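Local coordinates for protein Pre-mRNA-splicing factor 38 (Chaetomium thermophilum, PDB 5F5T) that is probably required for pre-mRNA splicing, as a nuclear, spliceosome-associated member of the PRP38 family, at residues 144-150 and 162-168; 74-78 and 176-180; 46-52 and 89-94; 58-64 and 94-98. All blocks are in the same frame, centred on the assembly; numbering follows the deposited sequence.

Contact 1 of 4, residues 144-150 and 162-168; sequences LEDRRKL and YMDEFID
Met163 is the bump that fills the bend of 144-150: its CB and CG press into the elbow at Asp146, with CG 3.5 Å from Asp146 CG, the two side chains crossing at a slant. CG lies anti to the backbone N (chi1 177°), and two further bends in the chain then swing the methyl round, so that CE lands 3.7 Å from Leu150 CD1. At the other end the knob comes from the opposite partner. Leu144 CD2 settles on the surface of helix 163-172, 3.9 Å from Ile167 CG2 and close to the CB of Asp168. Where the strand leads into that helix, Lys149 and Tyr162 form an antiparallel non-hydrogen-bonded pair and run side by side on one face, with Lys149 CG 4.0 Å from Tyr162 CE2. Arg147 O sits at the edge of the tyrosine ring. The backbones are tied by Met163 N giving to Arg148 O at 3.0 Å.

The elbow itself is an Asx turn, Arg148 N bonding back to Asp146 OD1. The same arginine grips the carboxylate side-on: NE reaches OD1 at 3.0 Å and NH2 reaches OD2 at 2.7 Å, both on syn lone pairs. Arg120 adds a salt bridge to OD2. The Asp164 and Asp168 carboxylates form salt bridges with basic side chains of another protein's chain. The chemistry thus divides: Asp146, buried among hydrogen bonds and salt bridges, is probably ionised and would brace the bend, while Asp164 and Asp168 put their charge against the partner protein.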
# COMPACT_ATOMS: atom_id res chain seq x y z
N LEU A 144 -9.65 2.83 -1.58
CA LEU A 144 -9.91 3.28 -0.22
C LEU A 144 -11.41 3.19 0.07
O LEU A 144 -11.84 3.34 1.22
CB LEU A 144 -9.40 4.71 -0.02
CG LEU A 144 -7.88 4.93 0.03
CD1 LEU A 144 -7.56 6.40 0.15
CD2 LEU A 144 -7.27 4.16 1.19
N GLU A 145 -12.20 2.96 -0.97
CA GLU A 145 -13.65 2.78 -0.84
C GLU A 145 -14.03 1.31 -0.70
O GLU A 145 -15.18 0.98 -0.41
CB GLU A 145 -14.37 3.40 -2.04
CG GLU A 145 -15.79 3.83 -1.78
CD GLU A 145 -16.42 4.50 -2.98
OE1 GLU A 145 -17.65 4.74 -2.96
OE2 GLU A 145 -15.69 4.80 -3.94
N ASP A 146 -13.06 0.43 -0.91
CA ASP A 146 -13.28 -1.01 -0.76
C ASP A 146 -13.20 -1.35 0.72
O ASP A 146 -12.13 -1.26 1.34
CB ASP A 146 -12.25 -1.79 -1.57
CG ASP A 146 -12.59 -3.27 -1.70
OD1 ASP A 146 -13.42 -3.78 -0.91
OD2 ASP A 146 -12.02 -3.93 -2.59
N ARG A 147 -14.32 -1.76 1.29
CA ARG A 147 -14.44 -1.92 2.73
C ARG A 147 -14.47 -3.38 3.15
O ARG A 147 -14.72 -3.69 4.32
CB ARG A 147 -15.70 -1.21 3.23
CG ARG A 147 -16.97 -1.98 2.96
CD ARG A 147 -18.19 -1.28 3.53
NE ARG A 147 -18.92 -0.55 2.51
CZ ARG A 147 -20.14 -0.88 2.09
NH1 ARG A 147 -20.75 -1.93 2.61
NH2 ARG A 147 -20.75 -0.15 1.16
N ARG A 148 -14.21 -4.28 2.21
CA ARG A 148 -14.25 -5.71 2.47
C ARG A 148 -13.22 -6.12 3.52
O ARG A 148 -12.12 -5.58 3.56
CB ARG A 148 -14.03 -6.50 1.18
CG ARG A 148 -15.22 -6.49 0.23
CD ARG A 148 -14.91 -7.22 -1.07
NE ARG A 148 -13.85 -6.56 -1.83
CZ ARG A 148 -13.32 -7.04 -2.95
NH1 ARG A 148 -13.76 -8.19 -3.45
NH2 ARG A 148 -12.35 -6.38 -3.57
N LYS A 149 -13.59 -7.08 4.36
CA LYS A 149 -12.71 -7.55 5.42
C LYS A 149 -11.59 -8.45 4.91
O LYS A 149 -11.80 -9.29 4.03
CB LYS A 149 -13.53 -8.31 6.47
CG LYS A 149 -14.66 -7.51 7.06
CD LYS A 149 -15.49 -8.37 7.99
CE LYS A 149 -16.64 -7.57 8.57
NZ LYS A 149 -17.49 -8.41 9.44
N LEU A 150 -10.41 -8.28 5.49
CA LEU A 150 -9.25 -9.11 5.19
C LEU A 150 -8.62 -9.59 6.49
O LEU A 150 -8.70 -8.92 7.52
CB LEU A 150 -8.20 -8.33 4.39
CG LEU A 150 -8.55 -7.79 3.00
CD1 LEU A 150 -7.36 -7.01 2.46
CD2 LEU A 150 -8.94 -8.91 2.06
N TYR A 162 -8.90 -4.26 6.92
CA TYR A 162 -9.81 -4.04 5.81
C TYR A 162 -9.05 -3.63 4.56
O TYR A 162 -7.93 -3.13 4.65
CB TYR A 162 -10.84 -2.96 6.18
CG TYR A 162 -11.56 -3.23 7.48
CD1 TYR A 162 -11.02 -2.83 8.69
CD2 TYR A 162 -12.79 -3.87 7.49
CE1 TYR A 162 -11.67 -3.08 9.88
CE2 TYR A 162 -13.46 -4.11 8.68
CZ TYR A 162 -12.89 -3.71 9.87
OH TYR A 162 -13.53 -3.95 11.06
N MET A 163 -9.69 -3.80 3.41
CA MET A 163 -9.04 -3.49 2.14
C MET A 163 -8.59 -2.03 2.08
O MET A 163 -7.48 -1.75 1.66
CB MET A 163 -9.99 -3.79 0.98
CG MET A 163 -9.41 -3.42 -0.37
SD MET A 163 -8.00 -4.45 -0.84
CE MET A 163 -8.75 -6.07 -0.83
N ASP A 164 -9.44 -1.12 2.53
CA ASP A 164 -9.10 0.30 2.51
C ASP A 164 -7.94 0.58 3.44
O ASP A 164 -7.10 1.45 3.17
CB ASP A 164 -10.31 1.16 2.87
CG ASP A 164 -10.95 0.77 4.17
OD1 ASP A 164 -11.41 -0.39 4.29
OD2 ASP A 164 -11.02 1.62 5.08
N GLU A 165 -7.87 -0.17 4.54
CA GLU A 165 -6.76 -0.05 5.47
C GLU A 165 -5.46 -0.60 4.88
O GLU A 165 -4.38 -0.05 5.11
CB GLU A 165 -7.09 -0.77 6.78
CG GLU A 165 -7.66 0.14 7.85
CD GLU A 165 -7.69 -0.53 9.21
OE1 GLU A 165 -7.39 -1.74 9.29
OE2 GLU A 165 -8.01 0.16 10.20
N PHE A 166 -5.57 -1.69 4.13
CA PHE A 166 -4.41 -2.27 3.46
C PHE A 166 -3.87 -1.32 2.38
O PHE A 166 -2.66 -1.11 2.28
CB PHE A 166 -4.78 -3.62 2.85
CG PHE A 166 -3.62 -4.37 2.26
CD1 PHE A 166 -2.59 -4.82 3.07
CD2 PHE A 166 -3.56 -4.60 0.90
CE1 PHE A 166 -1.52 -5.50 2.52
CE2 PHE A 166 -2.49 -5.28 0.34
CZ PHE A 166 -1.47 -5.73 1.16
N ILE A 167 -4.78 -0.74 1.60
CA ILE A 167 -4.42 0.23 0.57
C ILE A 167 -3.76 1.45 1.20
O ILE A 167 -2.71 1.91 0.73
CB ILE A 167 -5.65 0.70 -0.23
CG1 ILE A 167 -6.27 -0.48 -0.99
CG2 ILE A 167 -5.27 1.81 -1.19
CD1 ILE A 167 -5.32 -1.13 -1.95
N ASP A 168 -4.36 1.95 2.27
CA ASP A 168 -3.82 3.10 2.98
C ASP A 168 -2.43 2.79 3.51
O ASP A 168 -1.54 3.64 3.49
CB ASP A 168 -4.75 3.51 4.13
CG ASP A 168 -4.42 4.88 4.69
OD1 ASP A 168 -4.14 5.80 3.89
OD2 ASP A 168 -4.41 5.03 5.92

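Contact 2 of 4, residues 74-78 and 176-180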
# COMPACT_ATOMS: atom_id res chain seq x y z
N PHE A 74 -5.02 -14.84 4.01
CA PHE A 74 -4.61 -13.64 4.73
C PHE A 74 -3.48 -12.90 4.03
O PHE A 74 -2.80 -13.46 3.16
CB PHE A 74 -4.19 -13.98 6.17
CG PHE A 74 -3.08 -14.99 6.25
CD1 PHE A 74 -1.75 -14.59 6.20
CD2 PHE A 74 -3.37 -16.34 6.39
CE1 PHE A 74 -0.73 -15.52 6.29
CE2 PHE A 74 -2.35 -17.27 6.48
CZ PHE A 74 -1.03 -16.86 6.42
N VAL A 75 -3.26 -11.66 4.43
CA VAL A 75 -2.11 -10.89 3.98
C VAL A 75 -1.06 -10.86 5.09
O VAL A 75 -1.39 -10.71 6.27
CB VAL A 75 -2.50 -9.45 3.57
CG1 VAL A 75 -3.50 -9.47 2.42
CG2 VAL A 75 -3.07 -8.68 4.75
N GLY A 76 0.19 -11.09 4.71
CA GLY A 76 1.29 -11.06 5.66
C GLY A 76 2.61 -11.28 4.95
O GLY A 76 2.64 -11.66 3.78
N GLY A 77 3.71 -11.05 5.67
CA GLY A 77 5.04 -11.33 5.15
C GLY A 77 5.56 -12.66 5.65
O GLY A 77 5.05 -13.72 5.28
N VAL A 78 6.59 -12.61 6.50
CA VAL A 78 7.14 -13.81 7.11
C VAL A 78 6.78 -13.82 8.60
O VAL A 78 6.88 -12.80 9.27
CB VAL A 78 8.68 -13.92 6.92
CG1 VAL A 78 9.02 -13.96 5.44
CG2 VAL A 78 9.39 -12.75 7.58
N VAL A 176 5.66 -3.08 4.31
CA VAL A 176 4.43 -3.84 4.31
C VAL A 176 4.70 -5.29 3.91
O VAL A 176 5.37 -5.54 2.91
CB VAL A 176 3.39 -3.22 3.35
CG1 VAL A 176 2.23 -4.18 3.09
CG2 VAL A 176 2.89 -1.90 3.90
N CYS A 177 4.17 -6.23 4.69
CA CYS A 177 4.32 -7.66 4.41
C CYS A 177 5.79 -8.07 4.33
O CYS A 177 6.20 -8.73 3.38
CB CYS A 177 3.61 -8.05 3.12
SG CYS A 177 1.82 -8.17 3.28
N SER A 178 6.57 -7.60 5.30
CA SER A 178 7.97 -7.98 5.42
C SER A 178 8.77 -7.51 4.21
O SER A 178 9.87 -8.00 3.95
CB SER A 178 8.11 -9.50 5.59
OG SER A 178 7.80 -9.91 6.91
N THR A 179 8.22 -6.53 3.50
CA THR A 179 8.86 -6.01 2.30
C THR A 179 9.03 -4.50 2.39
O THR A 179 8.08 -3.78 2.71
CB THR A 179 8.03 -6.34 1.05
OG1 THR A 179 7.91 -7.77 0.91
CG2 THR A 179 8.69 -5.77 -0.20
N SER A 180 10.22 -4.02 2.08
CA SER A 180 10.46 -2.59 2.01
C SER A 180 9.99 -2.09 0.66
O SER A 180 10.38 -2.61 -0.39
CB SER A 180 11.94 -2.27 2.21
OG SER A 180 12.30 -2.41 3.57
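A tight hairpin turn, type I' from Val176 to Thr179, pushes its two corner residues, Cys177 and Ser178, against the loop 74-78 that follows helix 61-71. The one hydrogen bond between the two segments comes from Val78 N, which gives to Ser178 OG at 3.0 Å and almost straight, with 173° at the hydrogen. OG is put there by a first torsion of -78°, anti to its own carbonyl carbon, and the same oxygen also rests 3.3 Å from the CG2 methyl of Val78.

Both corners have positive phi, as a I' turn demands, and the turn joins the short strands 175-176 and 179-180. Backbone bonds between Val176 and Thr179 run in both directions across its mouth, and Thr179 OG1 gives to Cys177 O at 3.2 Å from above the carbonyl plane. This corner lies directly against the glycine pair of the loop. Gly77 CA comes within 3.4 Å of Cys177 O, the glycine letting the two backbones lie close. Alongside, Cys177 SG lies 3.6 Å from Gly76 C, and Phe88 and Phe125 also touch Cys177. Gly76 O is hydrogen-bonded to Ser86 OG, just ahead of helix 87-98, and Val75 bonds through its backbone to Arg151 and Lys153 in strand 149-153.

Contact 3 of 4, residues 46-52 and 89-94; sequences IVESYFW and LCLAFK
Trp52 turns the edge of its indole, not a face, onto a backbone carbonyl: CZ3 lies 3.5 Å from Cys90 O, close to the ring plane. The far corner of the same ring, CH2, reaches Phe93 CD2 at 3.5 Å. These two rings meet obliquely, planes at 56°, and the aliphatic CE of Lys94 closes in on CH2 as well. Val47 CG1 lies over one indole face, toward its rim, and also touches Phe93.

Next to it Cys90 projects from helix 87-98. Its CB abuts the edge of the Phe51 ring, 3.7 Å from CD2, while SG meets Ile46 CG2 at 3.8 Å. Ile46 reaches on with CD1 to Phe93 CB at 3.7 Å and to Leu89. Phe51 has CG anti to its backbone N (chi1 179°), which carries the ring to Cys90 and on to Leu91; His71 meets it edge-to-face.

Ser49 separates the two short helices: its OG gives to Ile46 O and accepts from Trp52 N at 3.2 Å. That is a classic serine N-cap at a helix-to-helix corner, here folding helices 40-48 and 50-55 around one face of helix 87-98 in a largely helical domain.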
# COMPACT_ATOMS: atom_id res chain seq x y z
N ILE A 46 11.34 -17.68 0.99
CA ILE A 46 10.31 -18.05 0.03
C ILE A 46 10.68 -19.25 -0.84
O ILE A 46 9.93 -20.22 -0.90
CB ILE A 46 9.97 -16.87 -0.91
CG1 ILE A 46 9.29 -15.75 -0.13
CG2 ILE A 46 9.05 -17.32 -2.03
CD1 ILE A 46 8.95 -14.58 -0.98
N VAL A 47 11.83 -19.19 -1.50
CA VAL A 47 12.17 -20.23 -2.47
C VAL A 47 12.41 -21.58 -1.79
O VAL A 47 12.23 -22.63 -2.40
CB VAL A 47 13.42 -19.85 -3.31
CG1 VAL A 47 13.13 -18.60 -4.13
CG2 VAL A 47 14.64 -19.65 -2.42
N GLU A 48 12.84 -21.53 -0.53
CA GLU A 48 12.99 -22.73 0.28
C GLU A 48 11.65 -23.27 0.80
O GLU A 48 11.55 -24.44 1.18
CB GLU A 48 13.95 -22.44 1.44
CG GLU A 48 15.40 -22.29 0.99
CD GLU A 48 16.26 -21.55 1.99
OE1 GLU A 48 15.71 -20.97 2.95
OE2 GLU A 48 17.50 -21.54 1.81
N SER A 49 10.63 -22.42 0.83
CA SER A 49 9.35 -22.76 1.44
C SER A 49 8.62 -23.87 0.68
O SER A 49 8.77 -24.02 -0.53
CB SER A 49 8.43 -21.54 1.52
OG SER A 49 7.89 -21.22 0.24
N TYR A 50 7.84 -24.64 1.42
CA TYR A 50 7.04 -25.72 0.87
C TYR A 50 6.00 -25.22 -0.13
O TYR A 50 5.77 -25.84 -1.17
CB TYR A 50 6.35 -26.47 2.00
CG TYR A 50 5.44 -27.58 1.56
CD1 TYR A 50 5.95 -28.83 1.25
CD2 TYR A 50 4.06 -27.40 1.48
CE1 TYR A 50 5.12 -29.86 0.85
CE2 TYR A 50 3.23 -28.43 1.08
CZ TYR A 50 3.77 -29.66 0.77
OH TYR A 50 2.95 -30.69 0.38
N PHE A 51 5.36 -24.10 0.19
CA PHE A 51 4.32 -23.57 -0.67
C PHE A 51 4.88 -23.18 -2.04
O PHE A 51 4.24 -23.39 -3.06
CB PHE A 51 3.65 -22.36 -0.04
CG PHE A 51 2.59 -21.75 -0.90
CD1 PHE A 51 1.32 -22.32 -0.95
CD2 PHE A 51 2.85 -20.63 -1.66
CE1 PHE A 51 0.34 -21.77 -1.75
CE2 PHE A 51 1.87 -20.07 -2.46
CZ PHE A 51 0.61 -20.64 -2.51
N TRP A 52 6.07 -22.60 -2.04
CA TRP A 52 6.71 -22.21 -3.29
C TRP A 52 7.02 -23.46 -4.13
O TRP A 52 6.73 -23.51 -5.32
CB TRP A 52 7.98 -21.42 -3.01
CG TRP A 52 8.76 -21.05 -4.23
CD1 TRP A 52 9.81 -21.74 -4.76
CD2 TRP A 52 8.58 -19.89 -5.04
NE1 TRP A 52 10.28 -21.09 -5.87
CE2 TRP A 52 9.55 -19.95 -6.07
CE3 TRP A 52 7.69 -18.81 -5.01
CZ2 TRP A 52 9.65 -18.97 -7.05
CZ3 TRP A 52 7.80 -17.84 -5.99
CH2 TRP A 52 8.77 -17.93 -7.00
N LEU A 89 2.71 -13.67 0.08
CA LEU A 89 4.04 -13.14 -0.20
C LEU A 89 4.71 -13.93 -1.32
O LEU A 89 5.32 -13.35 -2.22
CB LEU A 89 4.91 -13.17 1.05
CG LEU A 89 6.28 -12.50 0.90
CD1 LEU A 89 6.11 -11.07 0.42
CD2 LEU A 89 7.02 -12.53 2.23
N CYS A 90 4.59 -15.25 -1.26
CA CYS A 90 5.19 -16.12 -2.26
C CYS A 90 4.65 -15.81 -3.64
O CYS A 90 5.40 -15.75 -4.62
CB CYS A 90 4.93 -17.59 -1.92
SG CYS A 90 5.72 -18.15 -0.39
N LEU A 91 3.34 -15.60 -3.72
CA LEU A 91 2.70 -15.28 -4.98
C LEU A 91 3.11 -13.89 -5.45
O LEU A 91 3.23 -13.66 -6.65
CB LEU A 91 1.18 -15.37 -4.85
CG LEU A 91 0.68 -16.81 -4.77
CD1 LEU A 91 -0.83 -16.88 -4.60
CD2 LEU A 91 1.11 -17.56 -6.02
N ALA A 92 3.34 -12.98 -4.51
CA ALA A 92 3.85 -11.67 -4.88
C ALA A 92 5.23 -11.81 -5.54
O ALA A 92 5.50 -11.19 -6.57
CB ALA A 92 3.93 -10.76 -3.67
N PHE A 93 6.07 -12.64 -4.94
CA PHE A 93 7.41 -12.87 -5.47
C PHE A 93 7.33 -13.51 -6.85
O PHE A 93 8.08 -13.15 -7.76
CB PHE A 93 8.23 -13.75 -4.53
CG PHE A 93 9.66 -13.94 -4.95
CD1 PHE A 93 10.56 -12.88 -4.89
CD2 PHE A 93 10.10 -15.16 -5.42
CE1 PHE A 93 11.87 -13.05 -5.28
CE2 PHE A 93 11.42 -15.34 -5.81
CZ PHE A 93 12.30 -14.28 -5.74
N LYS A 94 6.40 -14.44 -7.00
CA LYS A 94 6.19 -15.07 -8.29
C LYS A 94 5.74 -14.06 -9.33
O LYS A 94 6.14 -14.14 -10.48
CB LYS A 94 5.16 -16.19 -8.17
CG LYS A 94 4.96 -16.97 -9.46
CD LYS A 94 6.29 -17.36 -10.08
CE LYS A 94 6.65 -18.80 -9.78
NZ LYS A 94 7.66 -19.34 -10.74

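Contact 4 of 4, residues 58-64 and 94-98; sequences GVNEADI and KLLQL
Asn60, whose backbone carbon rests against Leu98 CD1, gives its own N to Asp63 OD2 at 2.9 Å, a bent bond with 130° at the hydrogen. Asn60 is the N-cap of helix 61-71 and Asp63 lies in its first turn; the Asp63 carboxylate thus accepts from the N-cap backbone N, while the asparagine side chain makes no capping bond.

Across to helix 87-98 the contact is mainly between aliphatic groups. Val59 CG2 nestles against the aliphatic part of Lys94, 3.6 Å from CG and 3.7 Å from CE. The kinked lysine chain, with chi2 47°, curls so that NZ comes back to Gln97 OE1 at 3.0 Å, which leaves its methylenes facing Val59. Ile64 and Leu98 reach toward each other tip to tip, CG1 to CD1 at 4.2 Å, and Leu95 CD2 slants in on the same Ile64 CG1 at 4.1 Å. At the margin the CG of Glu61 brushes Leu98 CD1.

The start of helix 61-71 and the end of helix 87-98 thus meet as neighbours. Helix 102-115 borders both, with Tyr108 touching Ile64 and Leu95 and bonding through its hydroxyl to Glu61 O, while helix 117-130 packs on Leu95.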
# COMPACT_ATOMS: atom_id res chain seq x y z
N GLY A 58 6.50 -23.59 -11.58
CA GLY A 58 6.08 -23.51 -12.97
C GLY A 58 4.70 -22.94 -13.24
O GLY A 58 4.08 -23.28 -14.24
N VAL A 59 4.22 -22.07 -12.35
CA VAL A 59 2.87 -21.53 -12.49
C VAL A 59 2.78 -20.42 -13.53
O VAL A 59 3.78 -19.83 -13.93
CB VAL A 59 2.34 -20.97 -11.16
CG1 VAL A 59 2.21 -22.08 -10.15
CG2 VAL A 59 3.23 -19.86 -10.65
N ASN A 60 1.54 -20.12 -13.91
CA ASN A 60 1.23 -19.16 -14.95
C ASN A 60 0.38 -18.02 -14.40
O ASN A 60 -0.03 -18.05 -13.24
CB ASN A 60 0.51 -19.83 -16.11
CG ASN A 60 1.38 -19.96 -17.33
OD1 ASN A 60 2.54 -19.55 -17.33
ND2 ASN A 60 0.83 -20.54 -18.40
N GLU A 61 0.16 -17.00 -15.22
CA GLU A 61 -0.67 -15.87 -14.82
C GLU A 61 -2.12 -16.27 -14.51
O GLU A 61 -2.73 -15.71 -13.60
CB GLU A 61 -0.63 -14.80 -15.91
CG GLU A 61 0.68 -14.03 -15.96
CD GLU A 61 1.12 -13.68 -17.37
OE1 GLU A 61 2.27 -13.22 -17.55
OE2 GLU A 61 0.31 -13.86 -18.31
N ALA A 62 -2.67 -17.22 -15.26
CA ALA A 62 -3.98 -17.78 -14.93
C ALA A 62 -3.92 -18.54 -13.61
O ALA A 62 -4.80 -18.44 -12.71
CB ALA A 62 -4.45 -18.70 -16.05
N ASP A 63 -2.83 -19.30 -13.50
CA ASP A 63 -2.56 -20.08 -12.32
C ASP A 63 -2.50 -19.15 -11.12
O ASP A 63 -2.79 -19.57 -10.02
CB ASP A 63 -1.25 -20.85 -12.44
CG ASP A 63 -1.34 -21.97 -13.45
OD1 ASP A 63 -2.44 -22.52 -13.64
OD2 ASP A 63 -0.30 -22.31 -14.05
N ILE A 64 -2.11 -17.90 -11.34
CA ILE A 64 -1.98 -16.96 -10.23
C ILE A 64 -3.34 -16.76 -9.55
O ILE A 64 -3.45 -16.90 -8.34
CB ILE A 64 -1.43 -15.60 -10.68
CG1 ILE A 64 0.08 -15.70 -10.94
CG2 ILE A 64 -1.71 -14.53 -9.64
CD1 ILE A 64 0.86 -16.13 -9.72
N LYS A 94 6.40 -14.44 -7.00
CA LYS A 94 6.19 -15.07 -8.29
C LYS A 94 5.74 -14.06 -9.33
O LYS A 94 6.14 -14.14 -10.48
CB LYS A 94 5.16 -16.19 -8.17
CG LYS A 94 4.96 -16.97 -9.46
CD LYS A 94 6.29 -17.36 -10.08
CE LYS A 94 6.65 -18.80 -9.78
NZ LYS A 94 7.66 -19.34 -10.74
N LEU A 95 4.92 -13.11 -8.92
CA LEU A 95 4.49 -12.05 -9.83
C LEU A 95 5.69 -11.20 -10.23
O LEU A 95 5.80 -10.79 -11.39
CB LEU A 95 3.41 -11.18 -9.18
CG LEU A 95 1.97 -11.67 -9.36
CD1 LEU A 95 1.00 -10.69 -8.72
CD2 LEU A 95 1.64 -11.88 -10.83
N LEU A 96 6.58 -10.95 -9.28
CA LEU A 96 7.82 -10.25 -9.59
C LEU A 96 8.61 -11.02 -10.64
O LEU A 96 9.20 -10.43 -11.55
CB LEU A 96 8.67 -10.06 -8.33
CG LEU A 96 8.19 -9.03 -7.32
CD1 LEU A 96 9.08 -9.04 -6.08
CD2 LEU A 96 8.15 -7.65 -7.94
N GLN A 97 8.62 -12.34 -10.52
CA GLN A 97 9.28 -13.21 -11.49
C GLN A 97 8.64 -13.12 -12.88
O GLN A 97 9.33 -12.94 -13.88
CB GLN A 97 9.26 -14.66 -11.00
CG GLN A 97 10.29 -15.56 -11.65
CD GLN A 97 10.17 -16.99 -11.19
OE1 GLN A 97 9.69 -17.27 -10.09
NE2 GLN A 97 10.61 -17.93 -12.03
N LEU A 98 7.32 -13.24 -12.92
CA LEU A 98 6.56 -13.29 -14.16
C LEU A 98 6.49 -11.94 -14.85
O LEU A 98 6.29 -11.87 -16.07
CB LEU A 98 5.14 -13.79 -13.88
CG LEU A 98 5.00 -15.21 -13.33
CD1 LEU A 98 3.54 -15.59 -13.25
CD2 LEU A 98 5.76 -16.19 -14.22

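After helix 9-19 come helices 40-48 and 50-55, and contact 3 closes a loop by bringing them onto helix 87-98. Contact 4 starts later, at the head of helix 61-71, and ends further along helix 87-98; the two cross and share Lys94, with Leu91 also packing on Ile64. Contact 2 spans by far the longest stretch, returning the hairpin near 178 to the loop before strand 78-79. It crosses contacts 3 and 4 and meets contact 3 at Leu89. Contact 1 falls within its span and closes the hairpin of strands 149-153 and 158-162, tying its start to helix 163-172; Phe166 packs on Val75 and Val176 of contact 2. It lies across the chain's centre from contacts 3 and 4.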